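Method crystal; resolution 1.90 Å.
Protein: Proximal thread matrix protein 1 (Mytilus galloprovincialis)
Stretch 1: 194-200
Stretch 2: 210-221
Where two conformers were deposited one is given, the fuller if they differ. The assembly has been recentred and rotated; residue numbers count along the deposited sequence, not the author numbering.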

# COMPACT_ATOMS: atom_id res chain seq x y z
N GLY A 194 -3.01 5.56 10.93
CA GLY A 194 -3.51 4.19 10.90
C GLY A 194 -4.80 4.07 10.11
O GLY A 194 -5.72 3.36 10.51
N VAL A 195 -4.89 4.79 8.99
CA VAL A 195 -6.06 4.71 8.13
C VAL A 195 -5.72 3.95 6.84
O VAL A 195 -4.71 4.23 6.18
N THR A 196 -6.56 2.99 6.50
CA THR A 196 -6.46 2.30 5.21
C THR A 196 -7.16 3.16 4.17
O THR A 196 -8.27 3.63 4.41
N VAL A 197 -6.52 3.35 3.01
CA VAL A 197 -7.11 4.12 1.94
C VAL A 197 -7.26 3.29 0.65
O VAL A 197 -6.29 2.73 0.12
N ILE A 198 -8.50 3.19 0.18
CA ILE A 198 -8.80 2.53 -1.09
C ILE A 198 -9.26 3.62 -2.04
O ILE A 198 -10.03 4.51 -1.65
N ALA A 199 -8.76 3.58 -3.27
CA ALA A 199 -9.11 4.58 -4.27
C ALA A 199 -9.74 3.92 -5.51
O ALA A 199 -9.17 2.99 -6.08
N ILE A 200 -10.91 4.41 -5.90
CA ILE A 200 -11.60 3.98 -7.10
C ILE A 200 -11.66 5.11 -8.13
O ILE A 200 -12.19 6.21 -7.86
N GLU A 210 -1.55 9.22 -9.49
CA GLU A 210 -1.98 10.06 -8.37
C GLU A 210 -2.78 9.23 -7.36
O GLU A 210 -2.58 9.33 -6.15
N LEU A 211 -3.69 8.40 -7.86
CA LEU A 211 -4.45 7.52 -6.98
C LEU A 211 -3.52 6.52 -6.29
O LEU A 211 -3.68 6.20 -5.11
N GLU A 212 -2.52 6.04 -7.03
CA GLU A 212 -1.55 5.11 -6.47
C GLU A 212 -0.73 5.71 -5.32
O GLU A 212 -0.31 4.99 -4.41
N GLN A 213 -0.49 7.01 -5.37
CA GLN A 213 0.24 7.69 -4.31
C GLN A 213 -0.66 7.86 -3.07
O GLN A 213 -0.17 7.80 -1.95
N ILE A 214 -1.95 8.07 -3.30
CA ILE A 214 -2.94 8.29 -2.24
C ILE A 214 -3.30 7.03 -1.47
O ILE A 214 -3.35 7.04 -0.24
N ALA A 215 -3.54 5.94 -2.19
CA ALA A 215 -3.95 4.68 -1.61
C ALA A 215 -2.86 4.06 -0.71
O ALA A 215 -1.68 4.44 -0.77
N THR A 216 -3.27 3.11 0.12
CA THR A 216 -2.35 2.43 1.04
C THR A 216 -1.20 1.75 0.28
O THR A 216 -0.04 1.83 0.70
N MET A 217 -1.54 1.05 -0.80
CA MET A 217 -0.56 0.50 -1.73
C MET A 217 -1.13 0.63 -3.14
O MET A 217 -2.33 0.87 -3.30
N LYS A 218 -0.29 0.46 -4.14
CA LYS A 218 -0.72 0.54 -5.53
C LYS A 218 -1.88 -0.40 -5.86
O LYS A 218 -2.74 -0.04 -6.66
N ASN A 219 -1.92 -1.58 -5.27
CA ASN A 219 -3.04 -2.47 -5.56
C ASN A 219 -4.30 -2.20 -4.74
O ASN A 219 -5.26 -2.95 -4.84
N TYR A 220 -4.30 -1.12 -3.96
CA TYR A 220 -5.54 -0.62 -3.36
C TYR A 220 -6.23 0.41 -4.26
O TYR A 220 -7.17 1.10 -3.84
N VAL A 221 -5.74 0.53 -5.49
CA VAL A 221 -6.38 1.38 -6.50
C VAL A 221 -7.16 0.50 -7.47
O VAL A 221 -6.61 -0.43 -8.05

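A strand laid against the end of a helix and the turn that follows it must satisfy its backbone and bury its side chains at once, and residues 194-200 and 210-221 of proximal thread matrix protein 1 illustrate how the two tasks are shared. The strand runs nearly antiparallel to the helix, at 163°, yet its edge is read mainly by the residues after the helix.

Gly194 lies beyond the contact. Val195, a t rotamer, adds little through its side chain, but its carbonyl is tied to the second stretch by a water, which donates to Val195 O at 2.7 Å and lies 2.8 Å from Thr216 OG1. Next comes Thr196, an m rotamer whose CB points sideways; its CG2 rests 3.7 Å from Tyr220 CE2, a methyl set obliquely to the ring.

Val197 is the polar centre. Its N donates to Thr216 OG1 at 2.8 Å, almost linearly, while Thr216 N donates to Val197 O at 3.0 Å. Thr216, an m rotamer whose CB points toward the strand, thus engages both the NH and the CO of Val197, its hydroxyl taking the place that a backbone carbonyl would fill in a regular sheet. The CB of Val197 points sideways, and in the t rotamer its CG1 lies 4.0 Å from CG2 of Ile214, itself an m rotamer.

At Ile198 the side chain (chi1 m, chi2 t) returns to the tyrosine: its CG1 is 3.9 Å from Tyr220 CD2. The CB of Tyr220 points toward the strand and chi1 is -74°; its ring borders both Thr196 and Ile198, two alternate residues of the strand.

Ala199 has the most area covered by the other stretch. Its N donates to Tyr220 O at 3.0 Å, and a parallel bridge pairs it with Val221, whose CA approaches Ala199 O at 3.2 Å in a CA-H...O contact. The single methyl is met by three neighbours: Ala199 CB lies 4.1 Å from Leu211 CB, 4.3 Å from Ala215 CB and 4.4 Å from CG2 of Val221, a t rotamer.

Ile200 closes the series with its CB pointing away; contact passes to its backbone, where Ile200 C is 4.3 Å from CD1 of Leu211, an m,t rotamer whose CB points toward the strand. The general lesson is that a short polar side chain can stand in for one backbone acceptor along a strand, while the remaining bonds come from main-chain atoms and apolar groups pack alongside.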

# COMPACT_ATOMS: atom_id res chain seq x y z
CB VAL A 195 -6.60 6.12 7.80
CG1 VAL A 195 -7.81 6.04 6.87
CG2 VAL A 195 -6.95 6.88 9.08
CB THR A 196 -7.14 0.92 5.24
OG1 THR A 196 -6.57 0.11 6.26
CG2 THR A 196 -7.00 0.20 3.90
CB VAL A 197 -6.30 5.40 1.66
CG1 VAL A 197 -6.98 6.23 0.60
CG2 VAL A 197 -6.14 6.21 2.95
CB ILE A 198 -9.91 1.46 -0.91
CG1 ILE A 198 -9.39 0.32 -0.03
CG2 ILE A 198 -10.39 0.92 -2.25
CD1 ILE A 198 -10.47 -0.42 0.77
CB ALA A 199 -7.86 5.36 -4.68
CB ILE A 200 -13.03 3.53 -6.81
CG1 ILE A 200 -13.04 2.40 -5.78
CG2 ILE A 200 -13.72 3.08 -8.12
CD1 ILE A 200 -14.36 2.17 -5.10
CB GLU A 210 -2.82 11.24 -8.87
CG GLU A 210 -3.65 11.94 -7.80
CD GLU A 210 -4.31 13.22 -8.31
OE1 GLU A 210 -3.64 14.28 -8.29
OE2 GLU A 210 -5.50 13.16 -8.73
CB LEU A 211 -5.55 6.81 -7.75
CG LEU A 211 -6.64 7.72 -8.34
CD1 LEU A 211 -7.82 6.87 -8.86
CD2 LEU A 211 -7.13 8.78 -7.34
CB GLU A 212 -0.60 4.59 -7.56
CG GLU A 212 -1.21 3.48 -8.39
CD GLU A 212 -0.35 3.10 -9.58
OE1 GLU A 212 0.57 3.87 -9.94
OE2 GLU A 212 -0.61 2.01 -10.15
CB GLN A 213 0.69 9.08 -4.76
CG GLN A 213 1.65 9.14 -5.92
CD GLN A 213 2.15 10.56 -6.19
OE1 GLN A 213 1.40 11.42 -6.68
NE2 GLN A 213 3.41 10.82 -5.85
CB ILE A 214 -4.24 8.91 -2.83
CG1 ILE A 214 -3.97 10.34 -3.28
CG2 ILE A 214 -5.36 8.90 -1.83
CD1 ILE A 214 -5.01 10.92 -4.21
CB ALA A 215 -4.37 3.71 -2.71
CB THR A 216 -3.12 1.42 1.90
OG1 THR A 216 -3.98 2.14 2.79
CG2 THR A 216 -2.16 0.52 2.71
CB MET A 217 -0.22 -0.97 -1.41
CG MET A 217 0.31 -1.20 -0.00
SD MET A 217 1.12 -2.81 0.25
CE MET A 217 0.03 -3.89 -0.66
CB LYS A 218 0.43 0.26 -6.49
CG LYS A 218 1.51 1.32 -6.48
CD LYS A 218 2.70 0.82 -7.32
CE LYS A 218 3.82 1.84 -7.38
NZ LYS A 218 5.04 1.23 -7.98
CB ASN A 219 -2.67 -3.96 -5.55
CG ASN A 219 -1.89 -4.38 -4.33
OD1 ASN A 219 -2.02 -3.80 -3.24
ND2 ASN A 219 -1.06 -5.42 -4.51
CB TYR A 220 -5.24 0.01 -2.00
CG TYR A 220 -4.94 -0.99 -0.90
CD1 TYR A 220 -3.86 -1.87 -1.01
CD2 TYR A 220 -5.70 -1.03 0.25
CE1 TYR A 220 -3.58 -2.77 -0.01
CE2 TYR A 220 -5.43 -1.94 1.27
CZ TYR A 220 -4.36 -2.79 1.14
OH TYR A 220 -4.08 -3.68 2.15
CB VAL A 221 -5.36 2.18 -7.31
CG1 VAL A 221 -6.08 2.98 -8.41
CG2 VAL A 221 -4.54 3.10 -6.41
O HOH W 1 -2.57 3.09 5.00